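Local coordinates for aspartokinase 1, chloroplastic (Arabidopsis thaliana, PDB 2CDQ), which catalyses the ATP-dependent phosphorylation of L-aspartate, the first step of the aspartate-family amino-acid pathway, and binds lysine and S-adenosylmethionine as allosteric effectors, at residues D373-T377 / Q451-Q455; T342-S348 / V380-L386; V448-M452 / F464-E470. All blocks are in the same frame, centred on the assembly; numbering follows the deposited sequence.

Along the chain from the N terminus, contact 2 closes first: 342-348 pairs with 380-386 after a loop that contains helix 357-367 and strand 372-378. Contact 1 starts inside that loop, at 373-377, and ends far downstream at 451-455, so the two cross. Contact 3 is local by comparison, bringing 448-452 back to 464-470 over strand 452-455; it shares Q451 and M452 with contact 1 and follows contact 2 in series. Contact 2 belongs to the sheet of the first ACT domain and contact 3 to that of the second, while contact 1 joins the two. Backbone pairing of D373 and V374 with T385 connects contacts 1 and 2 directly.

Contact 1: D373-T377 / Q451-Q455; sequences DVVAT and QMISQ. With LYS (lysine), chain C.
S454 gives its hydroxyl proton to the backbone oxygen of V375, with OG 2.8 Å from O, the one hydrogen bond across the contact. OG approaches from outside the peptide plane, 32° off it. The same OG also accepts from T377 N of the second subunit, so two chains grip it. Packing is densest next to this bond. The extended M452 side chain brings CE to 3.5 Å from A376 N, and CE also touches two methyls, V374 CG1 and A376 CB, each at 3.8 Å. A chi1 of 178° sets CG1 of V374 opposite the backbone N, next to S454 CB at 3.7 Å. The ends are looser: the D373 and Q455 side chains stay more than 8 Å from the opposite segment, although both are buried by other neighbours. D373 O accepts NZ of the bound lysine, an allosteric effector, at 3.0 Å, while its OD1 is salt-bridged to K338. The axes cross at 102°, 6.6 Å apart at closest approach, no backbone hydrogen bond joins the segments, and the strands belong to different sheets. Strand 372-378 pairs with strand 381-386, whereas 452-455 lies beside strand 461-467 and pairs antiparallel with a strand of the second subunit.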
loop_
_atom_site.group_PDB
_atom_site.type_symbol
_atom_site.label_atom_id
_atom_site.label_comp_id
_atom_site.label_asym_id
_atom_site.label_seq_id
_atom_site.Cartn_x
_atom_site.Cartn_y
_atom_site.Cartn_z
ATOM N N ASP A 373 -4.280 8.438 0.436
ATOM C CA ASP A 373 -4.392 8.138 1.867
ATOM C C ASP A 373 -4.053 6.673 2.179
ATOM O O ASP A 373 -2.906 6.350 2.501
ATOM C CB ASP A 373 -5.794 8.508 2.372
ATOM C CG ASP A 373 -5.965 8.313 3.874
ATOM O OD1 ASP A 373 -7.126 8.244 4.319
ATOM O OD2 ASP A 373 -4.962 8.241 4.617
ATOM N N VAL A 374 -5.051 5.798 2.074
ATOM C CA VAL A 374 -4.916 4.385 2.428
ATOM C C VAL A 374 -4.461 3.573 1.206
ATOM O O VAL A 374 -4.878 3.863 0.081
ATOM C CB VAL A 374 -6.255 3.849 2.998
ATOM C CG1 VAL A 374 -6.177 2.376 3.335
ATOM C CG2 VAL A 374 -6.653 4.652 4.218
ATOM N N VAL A 375 -3.590 2.586 1.422
ATOM C CA VAL A 375 -3.081 1.738 0.332
ATOM C C VAL A 375 -3.085 0.262 0.740
ATOM O O VAL A 375 -2.761 -0.084 1.882
ATOM C CB VAL A 375 -1.650 2.156 -0.143
ATOM C CG1 VAL A 375 -1.073 1.149 -1.130
ATOM C CG2 VAL A 375 -1.657 3.535 -0.779
ATOM N N ALA A 376 -3.471 -0.593 -0.205
ATOM C CA ALA A 376 -3.383 -2.042 -0.056
ATOM C C ALA A 376 -3.032 -2.659 -1.402
ATOM O O ALA A 376 -3.050 -1.969 -2.424
ATOM C CB ALA A 376 -4.690 -2.610 0.469
ATOM N N THR A 377 -2.713 -3.950 -1.404
ATOM C CA THR A 377 -2.272 -4.627 -2.621
ATOM C C THR A 377 -2.844 -6.026 -2.729
ATOM O O THR A 377 -3.339 -6.577 -1.748
ATOM C CB THR A 377 -0.746 -4.776 -2.644
ATOM O OG1 THR A 377 -0.309 -5.288 -1.383
ATOM C CG2 THR A 377 -0.068 -3.436 -2.915
ATOM N N GLN A 451 -14.641 -3.724 1.829
ATOM C CA GLN A 451 -14.097 -3.748 0.466
ATOM C C GLN A 451 -12.571 -3.714 0.405
ATOM O O GLN A 451 -11.981 -4.211 -0.553
ATOM C CB GLN A 451 -14.659 -2.597 -0.361
ATOM C CG GLN A 451 -16.137 -2.712 -0.684
ATOM C CD GLN A 451 -16.724 -1.373 -1.057
ATOM O OE1 GLN A 451 -16.294 -0.744 -2.025
ATOM N NE2 GLN A 451 -17.697 -0.913 -0.275
ATOM N N MET A 452 -11.942 -3.135 1.425
ATOM C CA MET A 452 -10.496 -2.966 1.446
ATOM C C MET A 452 -10.016 -2.911 2.892
ATOM O O MET A 452 -10.593 -2.189 3.709
ATOM C CB MET A 452 -10.120 -1.688 0.682
ATOM C CG MET A 452 -8.652 -1.311 0.671
ATOM S SD MET A 452 -8.354 0.059 -0.475
ATOM C CE MET A 452 -6.715 0.567 0.024
ATOM N N ILE A 453 -8.980 -3.689 3.210
ATOM C CA ILE A 453 -8.410 -3.714 4.562
ATOM C C ILE A 453 -6.933 -3.312 4.503
ATOM O O ILE A 453 -6.220 -3.696 3.569
ATOM C CB ILE A 453 -8.581 -5.107 5.252
ATOM C CG1 ILE A 453 -10.010 -5.636 5.082
ATOM C CG2 ILE A 453 -8.245 -5.028 6.744
ATOM C CD1 ILE A 453 -10.153 -7.134 5.254
ATOM N N SER A 454 -6.480 -2.527 5.482
ATOM C CA SER A 454 -5.088 -2.077 5.509
ATOM C C SER A 454 -4.552 -1.790 6.913
ATOM O O SER A 454 -4.975 -0.837 7.571
ATOM C CB SER A 454 -4.897 -0.858 4.596
ATOM O OG SER A 454 -3.543 -0.442 4.555
ATOM N N GLN A 455 -3.622 -2.633 7.357
ATOM C CA GLN A 455 -2.900 -2.428 8.613
ATOM C C GLN A 455 -1.404 -2.554 8.381
ATOM O O GLN A 455 -0.945 -3.533 7.797
ATOM C CB GLN A 455 -3.340 -3.436 9.675
ATOM C CG GLN A 455 -2.527 -3.363 10.966
ATOM C CD GLN A 455 -2.974 -4.373 11.998
ATOM O OE1 GLN A 455 -4.103 -4.325 12.488
ATOM N NE2 GLN A 455 -2.086 -5.294 12.345
HETATM N N LYS C . 2.691 11.312 0.215
HETATM C CA LYS C . 1.516 10.418 0.214
HETATM C C LYS C . 0.793 10.756 -1.066
HETATM O O LYS C . 1.399 11.298 -2.006
HETATM C CB LYS C . 0.634 10.708 1.437
HETATM C CG LYS C . -0.067 9.471 2.021
HETATM C CD LYS C . 0.885 8.518 2.714
HETATM C CE LYS C . 0.171 7.229 3.146
HETATM N NZ LYS C . -0.751 7.364 4.325
HETATM O OXT LYS C . -0.402 10.501 -1.186
#

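Contact 2: T342-S348 / V380-L386; sequences TMLDIAS and VSISLTL
The one flat side-chain group here is the carboxylate of D345, and across the strand pair its OD1 lies 3.0 Å from S383 OG. Its chi1 of -178° swings the carboxylate away from the backbone N and over the face of the sheet that carries M343, D345, A347, S381, S383 and T385. Both polar groups have further partners in the second subunit: D345 OD1 forms a salt bridge with K459, and S383 OG is bonded to the backbone N of A457. S381 OG is held by S378 of its own chain. The opposite face is apolar. There I346 and I382 run alongside one another with their CD1 atoms 3.8 Å apart, and I346 CD1 also comes within 4.0 Å of L384 CD2. Farther along, L344 crosses L386 at an oblique angle, the CD1 atoms meeting at 3.8 Å. I382 and L384 pack on helix 357-367. At the edges of the pair, strand 413-418 bonds to the backbone of M343, D345 and A347, and strand 372-378 to that of S383 and T385. The 169° between the axes makes the strands antiparallel, and the reciprocal bonds at L344/L384 and I346/I382 set the register; L344 N reaches L384 O at 2.7 Å. A water extends the pairing past its end, accepting from T342 N at 2.8 Å and donating to L386 O at 2.7 Å. This is the central pairing of the first ACT domain's four-stranded sheet. One face is aliphatic, the other mixed, with its polar groups D345, S381 and S383 beside M343 and A347. The mixed face suits an interface between subunits: M343 packs on A457 of the second subunit, and the negative charge of D345 is probably stabilised by K459 of that subunit.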
loop_
_atom_site.group_PDB
_atom_site.type_symbol
_atom_site.label_atom_id
_atom_site.label_comp_id
_atom_site.label_asym_id
_atom_site.label_seq_id
_atom_site.Cartn_x
_atom_site.Cartn_y
_atom_site.Cartn_z
ATOM N N THR A 342 -12.880 8.586 -2.102
ATOM C CA THR A 342 -12.786 8.065 -3.450
ATOM C C THR A 342 -11.707 6.991 -3.479
ATOM O O THR A 342 -10.570 7.233 -3.063
ATOM C CB THR A 342 -12.457 9.198 -4.429
ATOM O OG1 THR A 342 -13.518 10.161 -4.398
ATOM C CG2 THR A 342 -12.277 8.671 -5.852
ATOM N N MET A 343 -12.077 5.806 -3.959
ATOM C CA MET A 343 -11.166 4.667 -4.023
ATOM C C MET A 343 -10.798 4.338 -5.458
ATOM O O MET A 343 -11.651 4.381 -6.348
ATOM C CB MET A 343 -11.785 3.440 -3.340
ATOM C CG MET A 343 -11.014 2.142 -3.558
ATOM S SD MET A 343 -11.552 0.772 -2.518
ATOM C CE MET A 343 -13.159 0.377 -3.204
ATOM N N LEU A 344 -9.523 4.013 -5.673
ATOM C CA LEU A 344 -9.031 3.593 -6.985
ATOM C C LEU A 344 -8.443 2.198 -6.943
ATOM O O LEU A 344 -7.762 1.838 -5.984
ATOM C CB LEU A 344 -7.988 4.569 -7.537
ATOM C CG LEU A 344 -8.542 5.850 -8.160
ATOM C CD1 LEU A 344 -8.384 6.988 -7.180
ATOM C CD2 LEU A 344 -7.825 6.165 -9.455
ATOM N N ASP A 345 -8.713 1.425 -7.992
ATOM C CA ASP A 345 -8.157 0.085 -8.151
ATOM C C ASP A 345 -7.309 0.014 -9.418
ATOM O O ASP A 345 -7.758 0.391 -10.502
ATOM C CB ASP A 345 -9.283 -0.948 -8.194
ATOM C CG ASP A 345 -8.774 -2.371 -8.320
ATOM O OD1 ASP A 345 -7.877 -2.768 -7.543
ATOM O OD2 ASP A 345 -9.286 -3.101 -9.195
ATOM N N ILE A 346 -6.080 -0.469 -9.273
ATOM C CA ILE A 346 -5.113 -0.482 -10.367
ATOM C C ILE A 346 -4.582 -1.906 -10.555
ATOM O O ILE A 346 -3.721 -2.358 -9.794
ATOM C CB ILE A 346 -3.949 0.516 -10.082
ATOM C CG1 ILE A 346 -4.484 1.944 -9.955
ATOM C CG2 ILE A 346 -2.874 0.458 -11.161
ATOM C CD1 ILE A 346 -3.622 2.837 -9.106
ATOM N N ALA A 347 -5.095 -2.610 -11.565
ATOM C CA ALA A 347 -4.744 -4.021 -11.780
ATOM C C ALA A 347 -3.901 -4.268 -13.021
ATOM O O ALA A 347 -4.240 -3.807 -14.107
ATOM C CB ALA A 347 -5.997 -4.886 -11.824
ATOM N N SER A 348 -2.809 -5.008 -12.848
ATOM C CA SER A 348 -1.970 -5.441 -13.966
ATOM C C SER A 348 -1.263 -6.756 -13.649
ATOM O O SER A 348 -0.745 -6.931 -12.551
ATOM C CB SER A 348 -0.938 -4.362 -14.328
ATOM O OG SER A 348 -0.069 -4.804 -15.361
ATOM N N VAL A 380 -1.633 -9.009 -8.176
ATOM C CA VAL A 380 -1.665 -8.311 -9.472
ATOM C C VAL A 380 -2.441 -6.992 -9.448
ATOM O O VAL A 380 -2.916 -6.520 -10.488
ATOM C CB VAL A 380 -2.246 -9.201 -10.606
ATOM C CG1 VAL A 380 -1.326 -10.362 -10.895
ATOM C CG2 VAL A 380 -3.658 -9.679 -10.265
ATOM N N SER A 381 -2.581 -6.402 -8.269
ATOM C CA SER A 381 -3.297 -5.141 -8.154
ATOM C C SER A 381 -2.817 -4.313 -6.984
ATOM O O SER A 381 -2.325 -4.843 -5.980
ATOM C CB SER A 381 -4.811 -5.366 -8.046
ATOM O OG SER A 381 -5.187 -5.818 -6.753
ATOM N N ILE A 382 -2.955 -3.005 -7.138
ATOM C CA ILE A 382 -2.804 -2.088 -6.022
ATOM C C ILE A 382 -4.041 -1.185 -5.931
ATOM O O ILE A 382 -4.501 -0.634 -6.929
ATOM C CB ILE A 382 -1.391 -1.369 -5.980
ATOM C CG1 ILE A 382 -1.478 0.059 -5.442
ATOM C CG2 ILE A 382 -0.686 -1.398 -7.344
ATOM C CD1 ILE A 382 -1.419 1.115 -6.526
ATOM N N SER A 383 -4.607 -1.106 -4.731
ATOM C CA SER A 383 -5.801 -0.315 -4.474
ATOM C C SER A 383 -5.451 0.785 -3.496
ATOM O O SER A 383 -4.592 0.611 -2.630
ATOM C CB SER A 383 -6.905 -1.191 -3.900
ATOM O OG SER A 383 -7.034 -2.386 -4.650
ATOM N N LEU A 384 -6.108 1.925 -3.648
ATOM C CA LEU A 384 -5.777 3.095 -2.859
ATOM C C LEU A 384 -6.971 4.001 -2.701
ATOM O O LEU A 384 -7.949 3.900 -3.441
ATOM C CB LEU A 384 -4.602 3.866 -3.473
ATOM C CG LEU A 384 -4.677 4.397 -4.907
ATOM C CD1 LEU A 384 -5.337 5.762 -4.967
ATOM C CD2 LEU A 384 -3.280 4.467 -5.474
ATOM N N THR A 385 -6.865 4.905 -1.739
ATOM C CA THR A 385 -7.951 5.794 -1.403
ATOM C C THR A 385 -7.360 7.200 -1.345
ATOM O O THR A 385 -6.232 7.378 -0.897
ATOM C CB THR A 385 -8.610 5.325 -0.076
ATOM O OG1 THR A 385 -10.034 5.321 -0.207
ATOM C CG2 THR A 385 -8.197 6.166 1.099
ATOM N N LEU A 386 -8.088 8.191 -1.847
ATOM C CA LEU A 386 -7.559 9.561 -1.906
ATOM C C LEU A 386 -7.862 10.316 -0.626
ATOM O O LEU A 386 -8.919 10.115 -0.035
ATOM C CB LEU A 386 -8.135 10.319 -3.102
ATOM C CG LEU A 386 -7.954 9.645 -4.458
ATOM C CD1 LEU A 386 -8.767 10.360 -5.523
ATOM C CD2 LEU A 386 -6.487 9.595 -4.826
HETATM O O HOH W 1 -11.211 10.672 -1.300
#

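Contact 3: V448-M452 / F464-E470; sequences VNVQM and FIVNEAE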
loop_
_atom_site.group_PDB
_atom_site.type_symbol
_atom_site.label_atom_id
_atom_site.label_comp_id
_atom_site.label_asym_id
_atom_site.label_seq_id
_atom_site.Cartn_x
_atom_site.Cartn_y
_atom_site.Cartn_z
ATOM N N VAL A 448 -22.470 -6.854 6.302
ATOM C CA VAL A 448 -21.549 -5.897 5.691
ATOM C C VAL A 448 -20.222 -6.560 5.348
ATOM O O VAL A 448 -19.622 -7.229 6.191
ATOM C CB VAL A 448 -21.278 -4.704 6.622
ATOM C CG1 VAL A 448 -20.329 -3.719 5.967
ATOM C CG2 VAL A 448 -22.579 -4.020 7.005
ATOM N N ASN A 449 -19.779 -6.376 4.105
ATOM C CA ASN A 449 -18.458 -6.823 3.671
ATOM C C ASN A 449 -17.525 -5.651 3.428
ATOM O O ASN A 449 -17.842 -4.743 2.663
ATOM C CB ASN A 449 -18.550 -7.689 2.414
ATOM C CG ASN A 449 -19.088 -9.080 2.700
ATOM O OD1 ASN A 449 -18.962 -9.603 3.814
ATOM N ND2 ASN A 449 -19.685 -9.694 1.685
ATOM N N VAL A 450 -16.382 -5.678 4.099
ATOM C CA VAL A 450 -15.357 -4.661 3.941
ATOM C C VAL A 450 -14.713 -4.822 2.576
ATOM O O VAL A 450 -14.293 -5.921 2.209
ATOM C CB VAL A 450 -14.297 -4.772 5.058
ATOM C CG1 VAL A 450 -13.119 -3.864 4.781
ATOM C CG2 VAL A 450 -14.921 -4.443 6.412
ATOM N N GLN A 451 -14.641 -3.724 1.829
ATOM C CA GLN A 451 -14.097 -3.748 0.466
ATOM C C GLN A 451 -12.571 -3.714 0.405
ATOM O O GLN A 451 -11.981 -4.211 -0.553
ATOM C CB GLN A 451 -14.659 -2.597 -0.361
ATOM C CG GLN A 451 -16.137 -2.712 -0.684
ATOM C CD GLN A 451 -16.724 -1.373 -1.057
ATOM O OE1 GLN A 451 -16.294 -0.744 -2.025
ATOM N NE2 GLN A 451 -17.697 -0.913 -0.275
ATOM N N MET A 452 -11.942 -3.135 1.425
ATOM C CA MET A 452 -10.496 -2.966 1.446
ATOM C C MET A 452 -10.016 -2.911 2.892
ATOM O O MET A 452 -10.593 -2.189 3.709
ATOM C CB MET A 452 -10.120 -1.688 0.682
ATOM C CG MET A 452 -8.652 -1.311 0.671
ATOM S SD MET A 452 -8.354 0.059 -0.475
ATOM C CE MET A 452 -6.715 0.567 0.024
ATOM N N PHE A 464 -10.836 -0.172 7.501
ATOM C CA PHE A 464 -11.761 -0.846 6.588
ATOM C C PHE A 464 -12.361 0.163 5.636
ATOM O O PHE A 464 -12.806 1.232 6.060
ATOM C CB PHE A 464 -12.945 -1.478 7.324
ATOM C CG PHE A 464 -12.578 -2.299 8.511
ATOM C CD1 PHE A 464 -13.332 -2.202 9.673
ATOM C CD2 PHE A 464 -11.499 -3.174 8.475
ATOM C CE1 PHE A 464 -13.017 -2.961 10.786
ATOM C CE2 PHE A 464 -11.169 -3.937 9.584
ATOM C CZ PHE A 464 -11.929 -3.831 10.743
ATOM N N ILE A 465 -12.410 -0.185 4.358
ATOM C CA ILE A 465 -13.178 0.612 3.402
ATOM C C ILE A 465 -14.584 0.027 3.242
ATOM O O ILE A 465 -14.767 -1.155 2.939
ATOM C CB ILE A 465 -12.448 0.802 2.055
ATOM C CG1 ILE A 465 -11.375 1.881 2.194
ATOM C CG2 ILE A 465 -13.423 1.186 0.949
ATOM C CD1 ILE A 465 -10.159 1.454 2.992
ATOM N N VAL A 466 -15.564 0.887 3.460
ATOM C CA VAL A 466 -16.945 0.497 3.529
ATOM C C VAL A 466 -17.728 1.446 2.590
ATOM O O VAL A 466 -17.135 2.371 2.018
ATOM C CB VAL A 466 -17.376 0.556 5.015
ATOM C CG1 VAL A 466 -17.968 1.916 5.383
ATOM C CG2 VAL A 466 -18.297 -0.593 5.368
ATOM N N ASN A 467 -19.024 1.214 2.390
ATOM C CA ASN A 467 -19.834 2.188 1.647
ATOM C C ASN A 467 -20.322 3.339 2.527
ATOM O O ASN A 467 -20.734 3.123 3.672
ATOM C CB ASN A 467 -21.025 1.522 0.953
ATOM C CG ASN A 467 -20.603 0.643 -0.203
ATOM O OD1 ASN A 467 -19.740 1.018 -1.007
ATOM N ND2 ASN A 467 -21.204 -0.539 -0.294
ATOM N N GLU A 468 -20.281 4.557 1.988
ATOM C CA GLU A 468 -20.691 5.751 2.737
ATOM C C GLU A 468 -22.049 5.599 3.431
ATOM O O GLU A 468 -22.204 5.996 4.586
ATOM C CB GLU A 468 -20.659 7.000 1.842
ATOM C CG GLU A 468 -21.320 8.250 2.436
ATOM C CD GLU A 468 -20.555 8.892 3.597
ATOM O OE1 GLU A 468 -21.112 9.839 4.200
ATOM O OE2 GLU A 468 -19.413 8.475 3.910
ATOM N N ALA A 469 -23.012 5.003 2.729
ATOM C CA ALA A 469 -24.378 4.854 3.236
ATOM C C ALA A 469 -24.514 3.925 4.451
ATOM O O ALA A 469 -25.434 4.086 5.248
ATOM C CB ALA A 469 -25.307 4.402 2.118
ATOM N N GLU A 470 -23.608 2.958 4.586
ATOM C CA GLU A 470 -23.691 1.957 5.651
ATOM C C GLU A 470 -22.743 2.277 6.813
ATOM O O GLU A 470 -22.810 1.654 7.879
ATOM C CB GLU A 470 -23.389 0.566 5.079
ATOM C CG GLU A 470 -21.926 0.362 4.677
ATOM C CD GLU A 470 -21.677 -0.895 3.856
ATOM O OE1 GLU A 470 -20.637 -0.940 3.165
ATOM O OE2 GLU A 470 -22.505 -1.834 3.891
#
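M452 O accepts the backbone N-H of I465 at 2.8 Å, the donor lying in the carbonyl plane, and it also receives a C-H contact from F464 CA. A second backbone bond, Q451 N to I465 O, is also 2.8 Å, so I465 is held through both its N and its O. Side-chain packing accompanies these bonds. The M452 and I465 side chains leave the backbone together, with their CB atoms 3.7 Å apart. V450 packs on F464, CG1 resting 3.5 Å from F464 CB while CG2 approaches the ring at a slant. At the other end V448 CG1 stands 3.8 Å from V466 CG2 and lies against the carboxylate of E470. That carboxylate is held in turn: OE1 takes the N-H of N467 at 2.8 Å on its anti lone pair, and E470 N bonds back to N467 O; together these bridge the turn where the strand gives way to a weakly bonded helix start. Q451, extended at chi2 (160°), places NE2 2.9 Å from N467 OD1, a weak bond, the two amide planes 51° apart. Its stronger partner is R420, bonded to OE1. The contact therefore combines two backbone hydrogen bonds with a mostly apolar seam and a weaker amide contact at Q451 and N467. Within the second ACT domain, 448-452 links helix 432-446, whose F440 and L443 touch V450, to strand 452-455. Strand 461-467 has strand 420-427 as its other neighbour, and helix 468-483 begins directly after it.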